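Local coordinates for anthrone oxidase-like protein (Streptomyces ambofaciens, PDB 5F9P), which cleaves a C-C bond in the oxidative ring-B opening of atypical angucycline biosynthesis, probably as a monooxygenase, at residues 1-12 / 103-115. Numbering follows the deposited sequence.
Sequences PIISAEDKHLTV and TLTSDALGGKIEI
Ile3 and Ile113 form the hydrogen-bonded pair of a two-stranded antiparallel sheet. Ile3 N donates to Ile113 O at 2.6 Å, Ile113 N returns a bond to Ile3 O at 2.9 Å, and both donors lie in the plane of the carbonyl they meet. Two residues further along, Ile115 N reaches Pro1 O at 3.0 Å with an N-H...O angle of 166°. Between these bonds Ile2 and Glu114 make a non-hydrogen-bonded pair, and Ile2 CA lies 3.3 Å from Ile113 O in a CA-H...O contact.

The side chains separate onto two faces. On the face of Ile3 and Ile113, both buried, these two cross obliquely; with CG1 anti to the carbonyl carbon (chi1 -54°), Ile3 carries CD1 to within 3.8 Å of Ile115 CG2, crossing Ile115 at about a right angle. On the exposed face, Ile2 CD1 packs on Glu114 CB at 3.8 Å, while Ile2 CG2 lies against the aliphatic part of Lys112. The lysine chain runs extended past Ser4 CB and bends only at its last torsion (chi4 -64°), bringing NZ to Glu6 OE1 in a long salt bridge of 3.7 Å. Thr103 brings its methyl CG2 to Ala5 N (3.7 Å).

In the second shell, the Asp7 carboxylate clamps the type I turn Ser4-Asp7 after strand 2-3, taking Ser4 N on OD2 and Ser4 OG on OD1, both from above its plane. Thr103 OG1 donates to Gly111 O, tying the end of strand 92-105 to the approach to strand 113-114.

Ile3 and Ile113 rest on Val159 (strand 155-167), Ile3 also on Phe60 (56-63) and Val100 (92-105), and Pro1 and Ile115 on Thr47 (43-51), placing the small sheet against a barrel of the dimeric alpha+beta type, closed here within a single chain.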
# COMPACT_ATOMS: atom_id res chain seq x y z
N PRO A 1 9.74 -3.21 8.17
CA PRO A 1 9.92 -1.75 8.17
C PRO A 1 8.85 -1.05 9.01
O PRO A 1 7.79 -1.62 9.25
CB PRO A 1 9.79 -1.40 6.68
CG PRO A 1 10.39 -2.60 6.00
CD PRO A 1 10.02 -3.79 6.84
N ILE A 2 9.14 0.17 9.46
CA ILE A 2 8.28 0.86 10.41
C ILE A 2 7.61 2.05 9.73
O ILE A 2 8.27 2.80 9.02
CB ILE A 2 9.07 1.36 11.63
CG1 ILE A 2 9.59 0.18 12.45
CG2 ILE A 2 8.20 2.27 12.51
CD1 ILE A 2 8.50 -0.60 13.15
N ILE A 3 6.31 2.21 9.94
CA ILE A 3 5.57 3.33 9.36
C ILE A 3 5.04 4.24 10.46
O ILE A 3 4.48 3.77 11.43
CB ILE A 3 4.37 2.85 8.52
CG1 ILE A 3 4.81 1.83 7.47
CG2 ILE A 3 3.66 4.05 7.87
CD1 ILE A 3 3.65 1.08 6.85
N SER A 4 5.22 5.55 10.30
CA SER A 4 4.69 6.48 11.29
C SER A 4 4.27 7.81 10.69
O SER A 4 4.84 8.27 9.69
CB SER A 4 5.72 6.73 12.39
OG SER A 4 6.58 7.79 12.02
N ALA A 5 3.29 8.46 11.30
CA ALA A 5 2.81 9.75 10.81
C ALA A 5 3.90 10.84 10.81
O ALA A 5 3.80 11.82 10.07
CB ALA A 5 1.61 10.22 11.61
N GLU A 6 4.94 10.66 11.62
CA GLU A 6 6.04 11.62 11.66
C GLU A 6 7.09 11.39 10.57
O GLU A 6 8.04 12.15 10.44
CB GLU A 6 6.72 11.63 13.04
CG GLU A 6 5.78 11.97 14.18
CD GLU A 6 5.01 10.76 14.67
OE1 GLU A 6 5.48 9.62 14.45
OE2 GLU A 6 3.94 10.96 15.28
N ASP A 7 6.90 10.33 9.78
CA ASP A 7 7.78 10.06 8.65
C ASP A 7 7.97 11.32 7.81
O ASP A 7 6.99 11.95 7.42
CB ASP A 7 7.21 8.94 7.76
CG ASP A 7 7.39 7.55 8.37
OD1 ASP A 7 8.07 7.44 9.41
OD2 ASP A 7 6.85 6.56 7.79
N LYS A 8 9.22 11.68 7.54
CA LYS A 8 9.50 12.84 6.71
C LYS A 8 9.93 12.43 5.30
O LYS A 8 10.08 13.27 4.42
CB LYS A 8 10.58 13.72 7.35
CG LYS A 8 10.08 14.53 8.55
CD LYS A 8 10.98 15.74 8.85
CE LYS A 8 12.40 15.33 9.23
NZ LYS A 8 13.29 16.49 9.55
N HIS A 9 10.11 11.12 5.11
CA HIS A 9 10.49 10.60 3.81
C HIS A 9 9.25 10.35 2.93
O HIS A 9 8.11 10.55 3.35
CB HIS A 9 11.27 9.30 4.00
CG HIS A 9 10.54 8.28 4.82
ND1 HIS A 9 10.74 8.14 6.17
CD2 HIS A 9 9.58 7.39 4.48
CE1 HIS A 9 9.95 7.18 6.63
NE2 HIS A 9 9.24 6.71 5.62
N LEU A 10 9.50 9.91 1.70
CA LEU A 10 8.46 9.69 0.71
C LEU A 10 7.99 8.25 0.76
O LEU A 10 8.80 7.31 0.77
CB LEU A 10 9.00 10.04 -0.68
CG LEU A 10 8.07 9.86 -1.87
CD1 LEU A 10 6.92 10.86 -1.78
CD2 LEU A 10 8.83 10.02 -3.16
N THR A 11 6.67 8.05 0.80
CA THR A 11 6.12 6.70 0.78
C THR A 11 5.59 6.36 -0.61
O THR A 11 4.65 6.99 -1.10
CB THR A 11 5.02 6.52 1.84
OG1 THR A 11 5.59 6.67 3.15
CG2 THR A 11 4.42 5.12 1.73
N VAL A 12 6.19 5.36 -1.23
CA VAL A 12 5.85 5.00 -2.60
C VAL A 12 5.15 3.64 -2.63
O VAL A 12 5.68 2.65 -2.12
CB VAL A 12 7.10 4.98 -3.51
CG1 VAL A 12 6.78 4.43 -4.88
CG2 VAL A 12 7.69 6.39 -3.63
N THR A 103 -1.85 7.38 11.38
CA THR A 103 -1.73 5.98 11.80
C THR A 103 -2.61 5.71 13.02
O THR A 103 -2.87 6.60 13.84
CB THR A 103 -0.27 5.56 12.12
OG1 THR A 103 0.20 6.26 13.28
CG2 THR A 103 0.63 5.86 10.95
N LEU A 104 -3.07 4.48 13.12
CA LEU A 104 -3.84 4.03 14.25
C LEU A 104 -3.45 2.58 14.50
O LEU A 104 -3.29 1.82 13.55
CB LEU A 104 -5.33 4.12 13.93
CG LEU A 104 -6.22 3.50 15.01
CD1 LEU A 104 -6.05 4.24 16.33
CD2 LEU A 104 -7.69 3.47 14.56
N THR A 105 -3.27 2.20 15.76
CA THR A 105 -3.08 0.79 16.07
C THR A 105 -4.11 0.33 17.08
O THR A 105 -4.73 1.15 17.75
CB THR A 105 -1.67 0.45 16.65
OG1 THR A 105 -1.54 1.01 17.96
CG2 THR A 105 -0.55 0.97 15.74
N SER A 106 -4.28 -0.98 17.18
CA SER A 106 -5.20 -1.55 18.15
C SER A 106 -4.94 -1.05 19.57
O SER A 106 -5.85 -1.04 20.40
CB SER A 106 -5.10 -3.08 18.12
OG SER A 106 -6.17 -3.63 18.87
N ASP A 107 -3.71 -0.63 19.85
CA ASP A 107 -3.34 -0.28 21.22
C ASP A 107 -3.06 1.21 21.44
O ASP A 107 -3.14 1.71 22.56
CB ASP A 107 -2.14 -1.14 21.65
CG ASP A 107 -2.38 -2.62 21.41
OD1 ASP A 107 -3.29 -3.19 22.07
OD2 ASP A 107 -1.67 -3.22 20.57
N ALA A 108 -2.76 1.92 20.36
CA ALA A 108 -2.44 3.34 20.49
C ALA A 108 -2.94 4.20 19.33
O ALA A 108 -2.70 3.91 18.15
CB ALA A 108 -0.93 3.52 20.67
N LEU A 109 -3.63 5.28 19.67
CA LEU A 109 -3.88 6.33 18.68
C LEU A 109 -2.52 6.84 18.18
O LEU A 109 -1.65 7.21 18.98
CB LEU A 109 -4.69 7.48 19.30
CG LEU A 109 -6.14 7.20 19.70
CD1 LEU A 109 -7.01 6.86 18.49
CD2 LEU A 109 -6.20 6.08 20.74
N GLY A 110 -2.33 6.84 16.86
CA GLY A 110 -1.07 7.28 16.26
C GLY A 110 0.12 6.38 16.56
O GLY A 110 1.27 6.83 16.53
N GLY A 111 -0.13 5.10 16.86
CA GLY A 111 0.94 4.17 17.17
C GLY A 111 1.73 3.84 15.91
O GLY A 111 1.21 3.99 14.80
N LYS A 112 2.98 3.41 16.07
CA LYS A 112 3.79 3.05 14.90
C LYS A 112 3.38 1.69 14.35
O LYS A 112 2.95 0.78 15.07
CB LYS A 112 5.29 3.06 15.21
CG LYS A 112 5.81 4.42 15.69
CD LYS A 112 7.33 4.42 15.80
CE LYS A 112 7.86 5.65 16.55
NZ LYS A 112 7.57 6.94 15.85
N ILE A 113 3.52 1.55 13.04
CA ILE A 113 3.05 0.37 12.35
C ILE A 113 4.25 -0.36 11.76
O ILE A 113 5.16 0.26 11.22
CB ILE A 113 2.03 0.80 11.29
CG1 ILE A 113 0.75 1.27 12.01
CG2 ILE A 113 1.76 -0.33 10.31
CD1 ILE A 113 -0.28 1.95 11.14
N GLU A 114 4.25 -1.68 11.90
CA GLU A 114 5.30 -2.49 11.32
C GLU A 114 4.73 -3.39 10.25
O GLU A 114 3.70 -4.02 10.44
CB GLU A 114 5.97 -3.35 12.39
CG GLU A 114 7.12 -4.18 11.83
CD GLU A 114 7.95 -4.86 12.90
OE1 GLU A 114 7.51 -4.91 14.08
OE2 GLU A 114 9.06 -5.35 12.56
N ILE A 115 5.43 -3.47 9.12
CA ILE A 115 5.04 -4.38 8.04
C ILE A 115 6.17 -5.37 7.75
O ILE A 115 7.35 -5.02 7.84
CB ILE A 115 4.65 -3.60 6.77
CG1 ILE A 115 5.82 -2.75 6.26
CG2 ILE A 115 3.43 -2.73 7.06
CD1 ILE A 115 5.62 -2.20 4.84